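Ribonucleoside-diphosphate reductase subunit beta (Streptococcus sanguinis, PDB 4N83) forms the radical-generating small subunit of a class Ib ribonucleotide reductase, here loaded with two manganese ions, and probably supports the making of deoxyribonucleotides for DNA synthesis. Local coordinates at residues Leu68-Gly73 against Met96-Ala101; Asp75-Asp80 against Ala88-Ile93. All blocks are in the same frame, centred on the assembly; numbering follows the deposited sequence.

Interaction 1 (Leu68-Gly73 against Met96-Ala101); sequences LQSESG and MESVHA. With MN (manganese (II) ion), chain J; MN (manganese (II) ion), chain I.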
ATOM      1  N   LEU A  68      11.473   3.085  -7.959  1.00 98.85           N
ATOM      2  CA  LEU A  68      12.354   2.113  -7.311  1.00 99.36           C
ATOM      3  C   LEU A  68      11.831   1.699  -5.937  1.00 98.15           C
ATOM      4  O   LEU A  68      11.880   0.522  -5.578  1.00 98.20           O
ATOM      5  CB  LEU A  68      13.764   2.699  -7.171  1.00 99.84           C
ATOM      6  CG  LEU A  68      14.811   1.874  -6.418  1.00100.50           C
ATOM      7  CD1 LEU A  68      15.100   0.573  -7.149  1.00102.59           C
ATOM      8  CD2 LEU A  68      16.085   2.683  -6.235  1.00100.96           C
ATOM      9  N   GLN A  69      11.337   2.675  -5.178  1.00 97.30           N
ATOM     10  CA  GLN A  69      10.851   2.434  -3.819  1.00 96.49           C
ATOM     11  C   GLN A  69       9.516   1.686  -3.791  1.00 96.19           C
ATOM     12  O   GLN A  69       9.346   0.748  -3.009  1.00 97.49           O
ATOM     13  CB  GLN A  69      10.725   3.754  -3.049  1.00 95.21           C
ATOM     14  CG  GLN A  69      12.054   4.383  -2.659  1.00 95.81           C
ATOM     15  CD  GLN A  69      12.736   3.663  -1.509  1.00 96.39           C
ATOM     16  OE1 GLN A  69      12.670   4.101  -0.361  1.00 95.21           O
ATOM     17  NE2 GLN A  69      13.392   2.550  -1.813  1.00 97.76           N
ATOM     18  N   SER A  70       8.578   2.098  -4.641  1.00 95.00           N
ATOM     19  CA  SER A  70       7.233   1.515  -4.648  1.00 93.89           C
ATOM     20  C   SER A  70       7.214   0.038  -5.055  1.00 94.33           C
ATOM     21  O   SER A  70       6.471  -0.759  -4.483  1.00 93.02           O
ATOM     22  CB  SER A  70       6.301   2.313  -5.569  1.00 93.53           C
ATOM     23  OG  SER A  70       6.706   2.236  -6.926  1.00 94.10           O
ATOM     24  N   GLU A  71       8.039  -0.320  -6.035  1.00 95.49           N
ATOM     25  CA  GLU A  71       8.015  -1.664  -6.611  1.00 96.24           C
ATOM     26  C   GLU A  71       8.848  -2.666  -5.803  1.00 95.88           C
ATOM     27  O   GLU A  71       8.327  -3.705  -5.384  1.00 95.90           O
ATOM     28  CB  GLU A  71       8.481  -1.616  -8.073  1.00 97.90           C
ATOM     29  CG  GLU A  71       7.588  -0.756  -8.965  1.00 97.41           C
ATOM     30  CD  GLU A  71       8.084  -0.646 -10.398  1.00 98.42           C
ATOM     31  OE1 GLU A  71       9.150  -1.212 -10.719  1.00 99.59           O
ATOM     32  OE2 GLU A  71       7.401   0.017 -11.211  1.00 97.99           O
ATOM     33  N   SER A  72      10.124  -2.349  -5.581  1.00 94.82           N
ATOM     34  CA  SER A  72      11.061  -3.272  -4.917  1.00 94.60           C
ATOM     35  C   SER A  72      11.596  -2.789  -3.565  1.00 92.91           C
ATOM     36  O   SER A  72      11.975  -3.607  -2.726  1.00 91.98           O
ATOM     37  CB  SER A  72      12.248  -3.569  -5.842  1.00 96.16           C
ATOM     38  OG  SER A  72      13.113  -2.451  -5.950  1.00 94.98           O
ATOM     39  N   GLY A  73      11.638  -1.474  -3.360  1.00 92.21           N
ATOM     40  CA  GLY A  73      12.252  -0.891  -2.163  1.00 91.73           C
ATOM     41  C   GLY A  73      11.572  -1.266  -0.857  1.00 90.92           C
ATOM     42  O   GLY A  73      12.217  -1.790   0.054  1.00 91.51           O
ATOM     43  N   MET A  96       1.960   4.940  -0.724  1.00 73.14           N
ATOM     44  CA  MET A  96       2.301   6.362  -0.828  1.00 72.23           C
ATOM     45  C   MET A  96       3.526   6.602  -1.714  1.00 71.96           C
ATOM     46  O   MET A  96       3.631   7.652  -2.343  1.00 71.88           O
ATOM     47  CB  MET A  96       2.517   6.982   0.561  1.00 71.40           C
ATOM     48  CG  MET A  96       1.257   7.098   1.411  1.00 70.45           C
ATOM     49  SD  MET A  96      -0.162   7.838   0.573  1.00 70.26           S
ATOM     50  CE  MET A  96       0.546   9.369  -0.032  1.00 69.97           C
ATOM     51  N   GLU A  97       4.440   5.634  -1.768  1.00 72.18           N
ATOM     52  CA  GLU A  97       5.593   5.723  -2.669  1.00 72.86           C
ATOM     53  C   GLU A  97       5.151   5.681  -4.137  1.00 73.65           C
ATOM     54  O   GLU A  97       5.780   6.305  -4.993  1.00 74.04           O
ATOM     55  CB  GLU A  97       6.609   4.605  -2.392  1.00 73.23           C
ATOM     56  CG  GLU A  97       7.235   4.619  -0.999  1.00 72.75           C
ATOM     57  CD  GLU A  97       8.207   5.764  -0.763  1.00 72.79           C
ATOM     58  OE1 GLU A  97       8.320   6.662  -1.624  1.00 73.40           O
ATOM     59  OE2 GLU A  97       8.863   5.770   0.301  1.00 72.27           O
ATOM     60  N   SER A  98       4.074   4.949  -4.420  1.00 74.35           N
ATOM     61  CA  SER A  98       3.475   4.931  -5.763  1.00 75.63           C
ATOM     62  C   SER A  98       2.768   6.250  -6.084  1.00 75.45           C
ATOM     63  O   SER A  98       2.779   6.695  -7.234  1.00 76.64           O
ATOM     64  CB  SER A  98       2.496   3.759  -5.928  1.00 75.77           C
ATOM     65  OG  SER A  98       3.169   2.578  -6.334  1.00 76.63           O
ATOM     66  N   VAL A  99       2.150   6.861  -5.074  1.00 74.80           N
ATOM     67  CA  VAL A  99       1.506   8.166  -5.239  1.00 74.55           C
ATOM     68  C   VAL A  99       2.558   9.226  -5.558  1.00 75.12           C
ATOM     69  O   VAL A  99       2.326  10.104  -6.390  1.00 75.13           O
ATOM     70  CB  VAL A  99       0.707   8.585  -3.982  1.00 73.62           C
ATOM     71  CG1 VAL A  99       0.181  10.010  -4.118  1.00 73.42           C
ATOM     72  CG2 VAL A  99      -0.447   7.623  -3.738  1.00 73.89           C
ATOM     73  N   HIS A 100       3.713   9.133  -4.898  1.00 75.77           N
ATOM     74  CA  HIS A 100       4.834  10.033  -5.172  1.00 77.11           C
ATOM     75  C   HIS A 100       5.325   9.861  -6.610  1.00 79.07           C
ATOM     76  O   HIS A 100       5.615  10.842  -7.296  1.00 79.30           O
ATOM     77  CB  HIS A 100       5.996   9.788  -4.200  1.00 77.10           C
ATOM     78  CG  HIS A 100       5.642   9.988  -2.758  1.00 76.35           C
ATOM     79  ND1 HIS A 100       6.448   9.556  -1.728  1.00 76.13           N
ATOM     80  CD2 HIS A 100       4.557  10.551  -2.175  1.00 75.59           C
ATOM     81  CE1 HIS A 100       5.883   9.859  -0.572  1.00 75.35           C
ATOM     82  NE2 HIS A 100       4.734  10.463  -0.816  1.00 74.89           N
ATOM     83  N   ALA A 101       5.409   8.612  -7.060  1.00 80.52           N
ATOM     84  CA  ALA A 101       5.835   8.306  -8.424  1.00 82.62           C
ATOM     85  C   ALA A 101       4.847   8.848  -9.461  1.00 83.65           C
ATOM     86  O   ALA A 101       5.257   9.381 -10.496  1.00 84.87           O
ATOM     87  CB  ALA A 101       6.013   6.806  -8.596  1.00 83.21           C
TER
HETATM   88 MN    MN J 402       9.228   8.655  -1.969  1.00 91.37          MN
HETATM   89 MN    MN I 401      10.085   6.238   2.008  1.00 72.78          MN
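Gln69 and Ser70 face Glu97 and Ser98 where helices 49-78 and 84-111 of the ferritin-like bundle run roughly antiparallel, their short axes 8.0 Å apart at closest approach with 143° between their directions. Ser70 and Glu97 point toward each other at the nearest backbone approach, CB to CB 3.9 Å. Ser98 comes in beside them, its OG 3.2 Å from Ser70 CB. The two hydroxyls do not bond to each other: Ser70 OG turns back to Thr67 O on its own helix, and Ser98 OG pairs with Asn91 ND2 of the second subunit. Gln69 CB lies alongside the carboxylate, 4.0 Å from Glu97 CD. With CG anti to the carbonyl carbon and the chain bent at chi2 (-71°), Glu97 turns its carboxylate to the dimanganese site. OE1 binds one manganese at 2.2 Å and OE2 the other, also at 2.2 Å. His100 belongs to the first ion's site, with the ion at its ring edge, in plane, although ND1 is 2.9 Å away, a long distance. Asp66, Glu157 and Glu191 also bind this ion. No hydrogen bond joins the two segments; instead, one carboxylate rooted in the helix pair bridges both manganese ions and ties the packing to the metal site.

Interaction 2 (Asp75-Asp80 against Ala88-Ile93); sequences DALRKD and AVFNNI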
ATOM      1  N   ASP A  75       9.168  -3.471  -0.652  1.00 89.57           N
ATOM      2  CA  ASP A  75       9.034  -4.929  -0.739  1.00 90.08           C
ATOM      3  C   ASP A  75      10.164  -5.629   0.021  1.00 90.89           C
ATOM      4  O   ASP A  75       9.926  -6.592   0.751  1.00 90.97           O
ATOM      5  CB  ASP A  75       9.032  -5.376  -2.208  1.00 90.84           C
ATOM      6  CG  ASP A  75       8.733  -6.857  -2.377  1.00 91.55           C
ATOM      7  OD1 ASP A  75       7.732  -7.341  -1.805  1.00 90.90           O
ATOM      8  OD2 ASP A  75       9.495  -7.538  -3.094  1.00 92.39           O
ATOM      9  N   ALA A  76      11.388  -5.133  -0.158  1.00 91.26           N
ATOM     10  CA  ALA A  76      12.555  -5.654   0.551  1.00 92.05           C
ATOM     11  C   ALA A  76      12.465  -5.395   2.055  1.00 91.07           C
ATOM     12  O   ALA A  76      12.748  -6.281   2.862  1.00 91.22           O
ATOM     13  CB  ALA A  76      13.827  -5.040  -0.011  1.00 92.86           C
ATOM     14  N   LEU A  77      12.066  -4.177   2.420  1.00 90.14           N
ATOM     15  CA  LEU A  77      11.942  -3.780   3.825  1.00 89.48           C
ATOM     16  C   LEU A  77      10.859  -4.559   4.578  1.00 89.32           C
ATOM     17  O   LEU A  77      10.966  -4.756   5.788  1.00 88.32           O
ATOM     18  CB  LEU A  77      11.656  -2.278   3.927  1.00 88.55           C
ATOM     19  CG  LEU A  77      12.781  -1.346   3.461  1.00 89.71           C
ATOM     20  CD1 LEU A  77      12.256   0.063   3.211  1.00 88.93           C
ATOM     21  CD2 LEU A  77      13.918  -1.320   4.473  1.00 90.26           C
ATOM     22  N   ARG A  78       9.824  -4.995   3.862  1.00 90.39           N
ATOM     23  CA  ARG A  78       8.702  -5.721   4.469  1.00 91.25           C
ATOM     24  C   ARG A  78       9.097  -7.087   5.035  1.00 92.34           C
ATOM     25  O   ARG A  78       8.626  -7.472   6.107  1.00 92.41           O
ATOM     26  CB  ARG A  78       7.559  -5.891   3.456  1.00 92.43           C
ATOM     27  CG  ARG A  78       6.526  -6.953   3.824  1.00 93.81           C
ATOM     28  CD  ARG A  78       5.210  -6.790   3.075  1.00 94.01           C
ATOM     29  NE  ARG A  78       5.406  -6.385   1.683  1.00 95.19           N
ATOM     30  CZ  ARG A  78       5.295  -5.139   1.218  1.00 94.99           C
ATOM     31  NH1 ARG A  78       4.978  -4.120   2.014  1.00 93.42           N
ATOM     32  NH2 ARG A  78       5.506  -4.912  -0.071  1.00 96.28           N
ATOM     33  N   LYS A  79       9.953  -7.812   4.320  1.00 93.83           N
ATOM     34  CA  LYS A  79      10.338  -9.171   4.723  1.00 95.03           C
ATOM     35  C   LYS A  79      11.146  -9.228   6.026  1.00 94.37           C
ATOM     36  O   LYS A  79      11.286 -10.297   6.619  1.00 95.51           O
ATOM     37  CB  LYS A  79      11.111  -9.866   3.595  1.00 97.07           C
ATOM     38  CG  LYS A  79      10.257 -10.186   2.375  1.00 97.33           C
ATOM     39  CD  LYS A  79      11.093 -10.689   1.208  1.00 99.21           C
ATOM     40  CE  LYS A  79      11.617 -12.096   1.443  1.00100.79           C
ATOM     41  NZ  LYS A  79      12.419 -12.582   0.287  1.00102.40           N
ATOM     42  N   ASP A  80      11.669  -8.084   6.466  1.00 92.61           N
ATOM     43  CA  ASP A  80      12.426  -7.994   7.714  1.00 91.92           C
ATOM     44  C   ASP A  80      11.611  -7.253   8.771  1.00 88.78           C
ATOM     45  O   ASP A  80      12.071  -6.276   9.366  1.00 87.37           O
ATOM     46  CB  ASP A  80      13.755  -7.292   7.455  1.00 92.83           C
ATOM     47  CG  ASP A  80      14.471  -7.852   6.246  1.00 94.73           C
ATOM     48  OD1 ASP A  80      14.867  -9.034   6.283  1.00 96.64           O
ATOM     49  OD2 ASP A  80      14.627  -7.113   5.254  1.00 95.01           O
ATOM     50  N   ALA A  88       1.866  -3.713   8.124  1.00 70.47           N
ATOM     51  CA  ALA A  88       0.741  -2.864   7.721  1.00 69.73           C
ATOM     52  C   ALA A  88       1.212  -1.440   7.415  1.00 68.34           C
ATOM     53  O   ALA A  88       0.838  -0.865   6.393  1.00 68.08           O
ATOM     54  CB  ALA A  88      -0.334  -2.850   8.800  1.00 69.30           C
ATOM     55  N   VAL A  89       2.043  -0.886   8.295  1.00 67.17           N
ATOM     56  CA  VAL A  89       2.617   0.444   8.074  1.00 66.11           C
ATOM     57  C   VAL A  89       3.373   0.480   6.743  1.00 66.84           C
ATOM     58  O   VAL A  89       3.262   1.448   5.995  1.00 66.15           O
ATOM     59  CB  VAL A  89       3.557   0.876   9.224  1.00 65.10           C
ATOM     60  CG1 VAL A  89       4.207   2.219   8.916  1.00 64.61           C
ATOM     61  CG2 VAL A  89       2.795   0.957  10.541  1.00 64.39           C
ATOM     62  N   PHE A  90       4.124  -0.582   6.447  1.00 68.29           N
ATOM     63  CA  PHE A  90       4.880  -0.670   5.191  1.00 69.04           C
ATOM     64  C   PHE A  90       3.992  -0.808   3.956  1.00 69.92           C
ATOM     65  O   PHE A  90       4.382  -0.386   2.866  1.00 70.15           O
ATOM     66  CB  PHE A  90       5.912  -1.805   5.240  1.00 69.64           C
ATOM     67  CG  PHE A  90       7.194  -1.424   5.926  1.00 69.20           C
ATOM     68  CD1 PHE A  90       7.980  -0.399   5.420  1.00 69.08           C
ATOM     69  CD2 PHE A  90       7.617  -2.084   7.071  1.00 69.07           C
ATOM     70  CE1 PHE A  90       9.158  -0.034   6.045  1.00 69.39           C
ATOM     71  CE2 PHE A  90       8.796  -1.723   7.700  1.00 69.01           C
ATOM     72  CZ  PHE A  90       9.568  -0.698   7.187  1.00 69.36           C
ATOM     73  N   ASN A  91       2.808  -1.393   4.121  1.00 70.92           N
ATOM     74  CA  ASN A  91       1.826  -1.431   3.035  1.00 72.02           C
ATOM     75  C   ASN A  91       1.349  -0.023   2.713  1.00 71.53           C
ATOM     76  O   ASN A  91       1.249   0.355   1.543  1.00 71.86           O
ATOM     77  CB  ASN A  91       0.631  -2.318   3.398  1.00 72.33           C
ATOM     78  CG  ASN A  91       1.017  -3.775   3.574  1.00 73.80           C
ATOM     79  OD1 ASN A  91       1.922  -4.277   2.903  1.00 74.78           O
ATOM     80  ND2 ASN A  91       0.326  -4.465   4.478  1.00 73.86           N
ATOM     81  N   ASN A  92       1.068   0.748   3.763  1.00 70.73           N
ATOM     82  CA  ASN A  92       0.752   2.168   3.631  1.00 70.21           C
ATOM     83  C   ASN A  92       1.919   2.961   3.039  1.00 70.33           C
ATOM     84  O   ASN A  92       1.716   3.815   2.177  1.00 70.31           O
ATOM     85  CB  ASN A  92       0.363   2.762   4.990  1.00 69.22           C
ATOM     86  CG  ASN A  92       0.290   4.274   4.964  1.00 68.43           C
ATOM     87  OD1 ASN A  92       1.196   4.950   5.444  1.00 68.13           O
ATOM     88  ND2 ASN A  92      -0.773   4.812   4.378  1.00 68.25           N
ATOM     89  N   ILE A  93       3.133   2.679   3.510  1.00 70.76           N
ATOM     90  CA  ILE A  93       4.333   3.339   2.993  1.00 70.81           C
ATOM     91  C   ILE A  93       4.484   3.066   1.500  1.00 71.92           C
ATOM     92  O   ILE A  93       4.680   3.994   0.718  1.00 71.12           O
ATOM     93  CB  ILE A  93       5.614   2.882   3.730  1.00 70.94           C
ATOM     94  CG1 ILE A  93       5.604   3.384   5.178  1.00 69.78           C
ATOM     95  CG2 ILE A  93       6.859   3.397   3.012  1.00 71.54           C
ATOM     96  CD1 ILE A  93       6.580   2.679   6.097  1.00 70.00           C
TER
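Leu77 and Arg78 meet Phe90 and Asn91 close to the turn of a helical hairpin, in which helices 49-78 and 84-111 pack against each other within the ferritin-like bundle of the small-chain family. Just before the contact, Asp75 points away from the partner helix. Its OD1 makes a long salt bridge to Arg78 NH2, 3.7 Å, and it also lies near the subunit interface. Leu77 follows, directed at Phe90: its CB sits over one face of the ring, 4.0 Å from CE1, and the two side chains cross at about a right angle. Ile198 of helix 178-206 packs on both residues, extending this apolar patch. Arg78 starts out with CG anti to the backbone N (chi1 163°), then bends at chi3, which brings the guanidinium across to the second helix. Phe90 O lies at the guanidinium edge, near its plane, 3.9 Å from NH1. Asn91 OD1 comes obliquely to within 3.2 Å of NH1, at an angle too poor for a hydrogen bond; the guanidinium and amide planes are 35° apart. The firmer partners are elsewhere: Arg78 NH2 bonds Gln94 OE1, Arg78 NE forms a salt bridge with Asp75 of the second subunit, and Asn91 ND2 bonds Ser98 of that subunit. Farther on, Asp80 OD2 forms a salt bridge with Lys149 NZ of helix 148-160.

How the interactions relate
Both contacts join helices 49-78 and 84-111, and their centres are 11 Å apart. Interaction 2 is nested inside the loop closed by interaction 1, so it sits nearer the turn of the hairpin, about 16 Å from the centre of the chain against about 10 Å for interaction 1. Interaction 1 holds Glu97, which bridges the two manganese ions, and His100 of the same site. Interaction 2 supplies no ligand, though the Leu77 side chain comes within about 7 Å of a manganese and that of Phe90 within about 7 Å of the ligand His194. Asn91 of interaction 2 also makes a weak hydrogen bond to Ser70 O of the second subunit, a residue of that subunit's interaction 1.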